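Local coordinates for protein ribose-phosphate pyrophosphokinase (Sulfolobus solfataricus, PDB 4TWB) that transfers the pyrophosphoryl group of ATP to the 1-hydroxyl of ribose 5-phosphate, making the nucleotide precursor PRPP in a magnesium-dependent reaction, at residues Val27-Val41 against Lys62-Ile74. Residues are numbered along the deposited sequence; the frame is centred on the assembly and turned at random.
Sequences VENKIFPDGESYIRV and KHLIELFLIAETI. With AMP (adenosine monophosphate), chain I.
Strand 37-40 runs over helix 62-74 at 27° with axes 8.7 Å apart, bringing Ser37 level with Glu66, Ile39 with Ile70 and Val41 with Thr73. Because side chains alternate along the extended chain, these three point to the helix. Ile39, beta-branched as suits a strand, crosses Ile70 at about a right angle, its CG2 lying 3.6 Å from Ile70 CG1, and its CD1 also rests on the aliphatic part of Glu66. Farther along, the side chains of Val41 and Thr73 slide past each other in opposite directions, CG2 to CG2 3.6 Å; Thr73 OG1 bonds back to Leu69 O. Strands 28-31 and 37-40 form a beta hairpin in the PRTase-like N-terminal domain; Ile39 and Val41 continue its sheet by backbone hydrogen bonds to the second subunit. The turn supplies part of the AMP pocket, the adenine lying over one face of Phe32. Toward the turn the packing becomes polar. Small Ser37 can both donate and accept: its OG gives its proton to Glu66 OE1 (2.6 Å), on the anti side and tilted out of the carboxylate plane, and accepts from Lys62 NZ (2.8 Å). Bends at chi3 (-71°) and chi4 (-64°) curl the lysine so that NZ also reaches Gly35 O at 2.9 Å. A methionine in place of Lys62 would probably leave Gly35 O and Ser37 OG without this donor and Asp61 of the second subunit without its salt-bridge mate.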
loop_
_atom_site.group_PDB
_atom_site.type_symbol
_atom_site.label_atom_id
_atom_site.label_comp_id
_atom_site.label_asym_id
_atom_site.label_seq_id
_atom_site.Cartn_x
_atom_site.Cartn_y
_atom_site.Cartn_z
ATOM N N VAL A 27 -17.518 7.108 1.099
ATOM C CA VAL A 27 -16.281 7.657 1.667
ATOM C C VAL A 27 -15.639 8.704 0.745
ATOM O O VAL A 27 -15.457 8.481 -0.452
ATOM C CB VAL A 27 -15.249 6.545 1.957
ATOM C CG1 VAL A 27 -13.842 7.103 1.956
ATOM C CG2 VAL A 27 -15.545 5.877 3.272
ATOM N N GLU A 28 -15.310 9.855 1.311
ATOM C CA GLU A 28 -14.594 10.884 0.567
ATOM C C GLU A 28 -13.127 10.469 0.483
ATOM O O GLU A 28 -12.499 10.128 1.497
ATOM C CB GLU A 28 -14.739 12.245 1.257
ATOM C CG GLU A 28 -14.174 13.423 0.475
ATOM C CD GLU A 28 -14.243 14.744 1.256
ATOM O OE1 GLU A 28 -14.923 14.801 2.314
ATOM O OE2 GLU A 28 -13.612 15.726 0.802
ATOM N N ASN A 29 -12.578 10.472 -0.723
ATOM C CA ASN A 29 -11.207 10.023 -0.872
ATOM C C ASN A 29 -10.494 10.695 -2.038
ATOM O O ASN A 29 -11.038 10.786 -3.139
ATOM C CB ASN A 29 -11.162 8.497 -0.996
ATOM C CG ASN A 29 -11.066 8.028 -2.430
ATOM O OD1 ASN A 29 -12.088 7.783 -3.091
ATOM N ND2 ASN A 29 -9.829 7.892 -2.924
ATOM N N LYS A 30 -9.285 11.194 -1.779
ATOM C CA LYS A 30 -8.463 11.808 -2.821
ATOM C C LYS A 30 -7.002 11.437 -2.627
ATOM O O LYS A 30 -6.630 10.860 -1.605
ATOM C CB LYS A 30 -8.619 13.339 -2.839
ATOM C CG LYS A 30 -8.588 14.006 -1.464
ATOM C CD LYS A 30 -8.273 15.513 -1.561
ATOM C CE LYS A 30 -8.123 16.150 -0.171
ATOM N NZ LYS A 30 -7.332 17.407 -0.171
ATOM N N ILE A 31 -6.184 11.762 -3.620
ATOM C CA ILE A 31 -4.753 11.517 -3.550
ATOM C C ILE A 31 -3.988 12.823 -3.395
ATOM O O ILE A 31 -4.042 13.690 -4.275
ATOM C CB ILE A 31 -4.247 10.848 -4.831
ATOM C CG1 ILE A 31 -4.988 9.531 -5.065
ATOM C CG2 ILE A 31 -2.741 10.629 -4.762
ATOM C CD1 ILE A 31 -4.973 8.611 -3.865
ATOM N N PHE A 32 -3.273 12.970 -2.282
ATOM C CA PHE A 32 -2.371 14.111 -2.107
ATOM C C PHE A 32 -1.302 14.135 -3.195
ATOM O O PHE A 32 -1.009 13.116 -3.809
ATOM C CB PHE A 32 -1.683 14.053 -0.745
ATOM C CG PHE A 32 -2.588 14.368 0.411
ATOM C CD1 PHE A 32 -2.781 13.448 1.427
ATOM C CD2 PHE A 32 -3.236 15.581 0.485
ATOM C CE1 PHE A 32 -3.608 13.732 2.501
ATOM C CE2 PHE A 32 -4.057 15.877 1.555
ATOM C CZ PHE A 32 -4.247 14.950 2.563
ATOM N N PRO A 33 -0.700 15.301 -3.431
ATOM C CA PRO A 33 0.404 15.386 -4.400
ATOM C C PRO A 33 1.560 14.445 -4.026
ATOM O O PRO A 33 2.210 13.898 -4.914
ATOM C CB PRO A 33 0.854 16.848 -4.303
ATOM C CG PRO A 33 -0.291 17.576 -3.643
ATOM C CD PRO A 33 -0.980 16.584 -2.764
ATOM N N ASP A 34 1.808 14.298 -2.723
ATOM C CA ASP A 34 2.662 13.247 -2.160
ATOM C C ASP A 34 2.589 11.928 -2.914
ATOM O O ASP A 34 3.612 11.337 -3.272
ATOM C CB ASP A 34 2.169 12.923 -0.753
ATOM C CG ASP A 34 3.088 13.406 0.306
ATOM O OD1 ASP A 34 3.386 14.622 0.319
ATOM O OD2 ASP A 34 3.504 12.570 1.139
ATOM N N GLY A 35 1.351 11.464 -3.100
ATOM C CA GLY A 35 1.042 10.102 -3.501
ATOM C C GLY A 35 0.142 9.450 -2.458
ATOM O O GLY A 35 -0.521 8.440 -2.720
ATOM N N GLU A 36 0.119 10.046 -1.269
ATOM C CA GLU A 36 -0.604 9.491 -0.131
ATOM C C GLU A 36 -2.120 9.615 -0.266
ATOM O O GLU A 36 -2.640 10.432 -1.034
ATOM C CB GLU A 36 -0.127 10.141 1.175
ATOM C CG GLU A 36 1.345 9.886 1.483
ATOM C CD GLU A 36 1.756 10.323 2.888
ATOM O OE1 GLU A 36 2.951 10.162 3.238
ATOM O OE2 GLU A 36 0.887 10.823 3.641
ATOM N N SER A 37 -2.826 8.794 0.500
ATOM C CA SER A 37 -4.275 8.761 0.424
ATOM C C SER A 37 -4.930 9.632 1.473
ATOM O O SER A 37 -4.498 9.661 2.626
ATOM C CB SER A 37 -4.784 7.329 0.546
ATOM O OG SER A 37 -4.698 6.667 -0.698
ATOM N N TYR A 38 -5.975 10.340 1.051
ATOM C CA TYR A 38 -6.841 11.087 1.955
ATOM C C TYR A 38 -8.151 10.330 2.140
ATOM O O TYR A 38 -8.755 9.873 1.176
ATOM C CB TYR A 38 -7.127 12.485 1.406
ATOM C CG TYR A 38 -8.100 13.271 2.250
ATOM C CD1 TYR A 38 -7.698 13.847 3.448
ATOM C CD2 TYR A 38 -9.418 13.439 1.848
ATOM C CE1 TYR A 38 -8.588 14.571 4.230
ATOM C CE2 TYR A 38 -10.319 14.157 2.620
ATOM C CZ TYR A 38 -9.898 14.724 3.811
ATOM O OH TYR A 38 -10.790 15.440 4.581
ATOM N N ILE A 39 -8.594 10.221 3.387
ATOM C CA ILE A 39 -9.756 9.411 3.725
ATOM C C ILE A 39 -10.657 10.116 4.735
ATOM O O ILE A 39 -10.219 10.455 5.831
ATOM C CB ILE A 39 -9.310 8.053 4.330
ATOM C CG1 ILE A 39 -8.623 7.194 3.261
ATOM C CG2 ILE A 39 -10.490 7.320 4.957
ATOM C CD1 ILE A 39 -9.515 6.812 2.120
ATOM N N ARG A 40 -11.919 10.323 4.367
ATOM C CA ARG A 40 -12.903 10.909 5.277
ATOM C C ARG A 40 -14.267 10.194 5.234
ATOM O O ARG A 40 -14.835 9.986 4.163
ATOM C CB ARG A 40 -13.102 12.388 4.960
ATOM C CG ARG A 40 -13.819 13.139 6.064
ATOM C CD ARG A 40 -14.420 14.430 5.551
ATOM N NE ARG A 40 -15.229 15.076 6.580
ATOM C CZ ARG A 40 -15.769 16.285 6.462
ATOM N NH1 ARG A 40 -15.589 16.991 5.351
ATOM N NH2 ARG A 40 -16.488 16.791 7.457
ATOM N N VAL A 41 -14.797 9.840 6.402
ATOM C CA VAL A 41 -16.090 9.161 6.503
ATOM C C VAL A 41 -17.203 10.147 6.861
ATOM O O VAL A 41 -17.377 10.490 8.035
ATOM C CB VAL A 41 -16.049 8.068 7.571
ATOM C CG1 VAL A 41 -17.413 7.407 7.686
ATOM C CG2 VAL A 41 -14.971 7.043 7.247
ATOM N N LYS A 62 -2.206 0.294 -2.196
ATOM C CA LYS A 62 -2.976 1.481 -1.837
ATOM C C LYS A 62 -4.383 1.110 -1.356
ATOM O O LYS A 62 -4.846 1.613 -0.331
ATOM C CB LYS A 62 -3.047 2.489 -2.986
ATOM C CG LYS A 62 -3.980 3.660 -2.706
ATOM C CD LYS A 62 -3.803 4.821 -3.705
ATOM C CE LYS A 62 -2.477 5.579 -3.490
ATOM N NZ LYS A 62 -2.339 6.298 -2.164
ATOM N N HIS A 63 -5.059 0.228 -2.080
ATOM C CA HIS A 63 -6.408 -0.151 -1.686
ATOM C C HIS A 63 -6.417 -0.821 -0.313
ATOM O O HIS A 63 -7.344 -0.630 0.467
ATOM C CB HIS A 63 -7.066 -1.032 -2.740
ATOM C CG HIS A 63 -7.481 -0.279 -3.957
ATOM N ND1 HIS A 63 -7.465 -0.833 -5.219
ATOM C CD2 HIS A 63 -7.906 1.000 -4.107
ATOM C CE1 HIS A 63 -7.876 0.069 -6.094
ATOM N NE2 HIS A 63 -8.147 1.192 -5.447
ATOM N N LEU A 64 -5.376 -1.585 -0.010
ATOM C CA LEU A 64 -5.286 -2.226 1.288
ATOM C C LEU A 64 -5.076 -1.187 2.389
ATOM O O LEU A 64 -5.687 -1.264 3.460
ATOM C CB LEU A 64 -4.144 -3.236 1.309
ATOM C CG LEU A 64 -4.482 -4.621 0.803
ATOM C CD1 LEU A 64 -3.197 -5.401 0.610
ATOM C CD2 LEU A 64 -5.391 -5.302 1.794
ATOM N N ILE A 65 -4.201 -0.223 2.131
ATOM C CA ILE A 65 -3.916 0.761 3.153
ATOM C C ILE A 65 -5.136 1.643 3.340
ATOM O O ILE A 65 -5.492 1.984 4.468
ATOM C CB ILE A 65 -2.591 1.519 2.892
ATOM C CG1 ILE A 65 -1.468 0.760 3.598
ATOM C CG2 ILE A 65 -2.640 2.934 3.454
ATOM C CD1 ILE A 65 -0.130 0.978 3.007
ATOM N N GLU A 66 -5.813 1.959 2.241
ATOM C CA GLU A 66 -7.086 2.675 2.321
ATOM C C GLU A 66 -8.107 1.884 3.121
ATOM O O GLU A 66 -8.834 2.436 3.931
ATOM C CB GLU A 66 -7.614 3.020 0.932
ATOM C CG GLU A 66 -6.965 4.284 0.350
ATOM C CD GLU A 66 -7.201 4.449 -1.140
ATOM O OE1 GLU A 66 -6.849 5.513 -1.694
ATOM O OE2 GLU A 66 -7.740 3.513 -1.764
ATOM N N LEU A 67 -8.143 0.578 2.913
ATOM C CA LEU A 67 -9.033 -0.272 3.697
ATOM C C LEU A 67 -8.710 -0.154 5.177
ATOM O O LEU A 67 -9.607 0.082 5.980
ATOM C CB LEU A 67 -8.967 -1.735 3.227
ATOM C CG LEU A 67 -9.674 -2.811 4.060
ATOM C CD1 LEU A 67 -11.165 -2.589 4.116
ATOM C CD2 LEU A 67 -9.376 -4.172 3.497
ATOM N N PHE A 68 -7.435 -0.314 5.532
ATOM C CA PHE A 68 -7.003 -0.193 6.925
ATOM C C PHE A 68 -7.427 1.139 7.530
ATOM O O PHE A 68 -7.944 1.178 8.648
ATOM C CB PHE A 68 -5.490 -0.317 7.066
ATOM C CG PHE A 68 -4.922 -1.555 6.469
ATOM C CD1 PHE A 68 -5.651 -2.720 6.431
ATOM C CD2 PHE A 68 -3.636 -1.555 5.965
ATOM C CE1 PHE A 68 -5.117 -3.868 5.888
ATOM C CE2 PHE A 68 -3.095 -2.694 5.420
ATOM C CZ PHE A 68 -3.842 -3.859 5.382
ATOM N N LEU A 69 -7.198 2.227 6.794
ATOM C CA LEU A 69 -7.502 3.573 7.287
ATOM C C LEU A 69 -8.997 3.787 7.496
ATOM O O LEU A 69 -9.414 4.293 8.546
ATOM C CB LEU A 69 -7.005 4.618 6.306
ATOM C CG LEU A 69 -5.501 4.680 6.112
ATOM C CD1 LEU A 69 -5.155 5.846 5.190
ATOM C CD2 LEU A 69 -4.810 4.808 7.464
ATOM N N ILE A 70 -9.786 3.427 6.484
ATOM C CA ILE A 70 -11.231 3.543 6.550
ATOM C C ILE A 70 -11.782 2.702 7.707
ATOM O O ILE A 70 -12.657 3.140 8.455
ATOM C CB ILE A 70 -11.885 3.086 5.244
ATOM C CG1 ILE A 70 -11.488 4.019 4.101
ATOM C CG2 ILE A 70 -13.410 3.021 5.397
ATOM C CD1 ILE A 70 -11.827 3.494 2.728
ATOM N N ALA A 71 -11.254 1.495 7.862
ATOM C CA ALA A 71 -11.725 0.606 8.907
ATOM C C ALA A 71 -11.559 1.210 10.300
ATOM O O ALA A 71 -12.524 1.296 11.055
ATOM C CB ALA A 71 -11.019 -0.719 8.819
ATOM N N GLU A 72 -10.345 1.627 10.647
ATOM C CA GLU A 72 -10.110 2.255 11.952
ATOM C C GLU A 72 -10.956 3.509 12.165
ATOM O O GLU A 72 -11.537 3.690 13.229
ATOM C CB GLU A 72 -8.630 2.561 12.185
ATOM C CG GLU A 72 -7.935 1.520 13.049
ATOM C CD GLU A 72 -6.837 2.115 13.905
ATOM O OE1 GLU A 72 -6.425 3.263 13.631
ATOM O OE2 GLU A 72 -6.391 1.438 14.858
ATOM N N THR A 73 -11.031 4.365 11.154
ATOM C CA THR A 73 -11.896 5.536 11.219
ATOM C C THR A 73 -13.334 5.172 11.601
ATOM O O THR A 73 -13.938 5.813 12.462
ATOM C CB THR A 73 -11.922 6.279 9.871
ATOM O OG1 THR A 73 -10.581 6.588 9.457
ATOM C CG2 THR A 73 -12.737 7.559 9.980
ATOM N N ILE A 74 -13.876 4.142 10.952
ATOM C CA ILE A 74 -15.238 3.682 11.223
ATOM C C ILE A 74 -15.394 3.201 12.657
ATOM O O ILE A 74 -16.365 3.545 13.315
ATOM C CB ILE A 74 -15.692 2.577 10.231
ATOM C CG1 ILE A 74 -16.033 3.189 8.868
ATOM C CG2 ILE A 74 -16.899 1.833 10.770
ATOM C CD1 ILE A 74 -15.952 2.198 7.714
HETATM P P AMP I . 0.913 20.525 7.350
HETATM O O1P AMP I . 0.877 19.228 8.125
HETATM O O2P AMP I . 1.522 21.672 8.124
HETATM O O3P AMP I . 1.391 20.390 5.921
HETATM O "O5'" AMP I . -0.640 20.938 7.208
HETATM C "C5'" AMP I . -1.663 20.032 7.622
HETATM C "C4'" AMP I . -2.641 19.806 6.480
HETATM O "O4'" AMP I . -1.986 19.067 5.447
HETATM C "C3'" AMP I . -3.851 18.999 6.930
HETATM O "O3'" AMP I . -5.047 19.767 6.715
HETATM C "C2'" AMP I . -3.836 17.728 6.091
HETATM O "O2'" AMP I . -5.147 17.398 5.604
HETATM C "C1'" AMP I . -2.842 18.027 4.970
HETATM N N9 AMP I . -2.074 16.816 4.545
HETATM C C8 AMP I . -2.035 15.630 5.195
HETATM N N7 AMP I . -1.257 14.737 4.530
HETATM C C5 AMP I . -0.796 15.356 3.423
HETATM C C6 AMP I . 0.075 14.982 2.292
HETATM N N6 AMP I . 0.596 13.733 2.238
HETATM N N1 AMP I . 0.321 15.921 1.338
HETATM C C2 AMP I . -0.202 17.170 1.395
HETATM N N3 AMP I . -1.007 17.574 2.397
HETATM C C4 AMP I . -1.338 16.724 3.422
#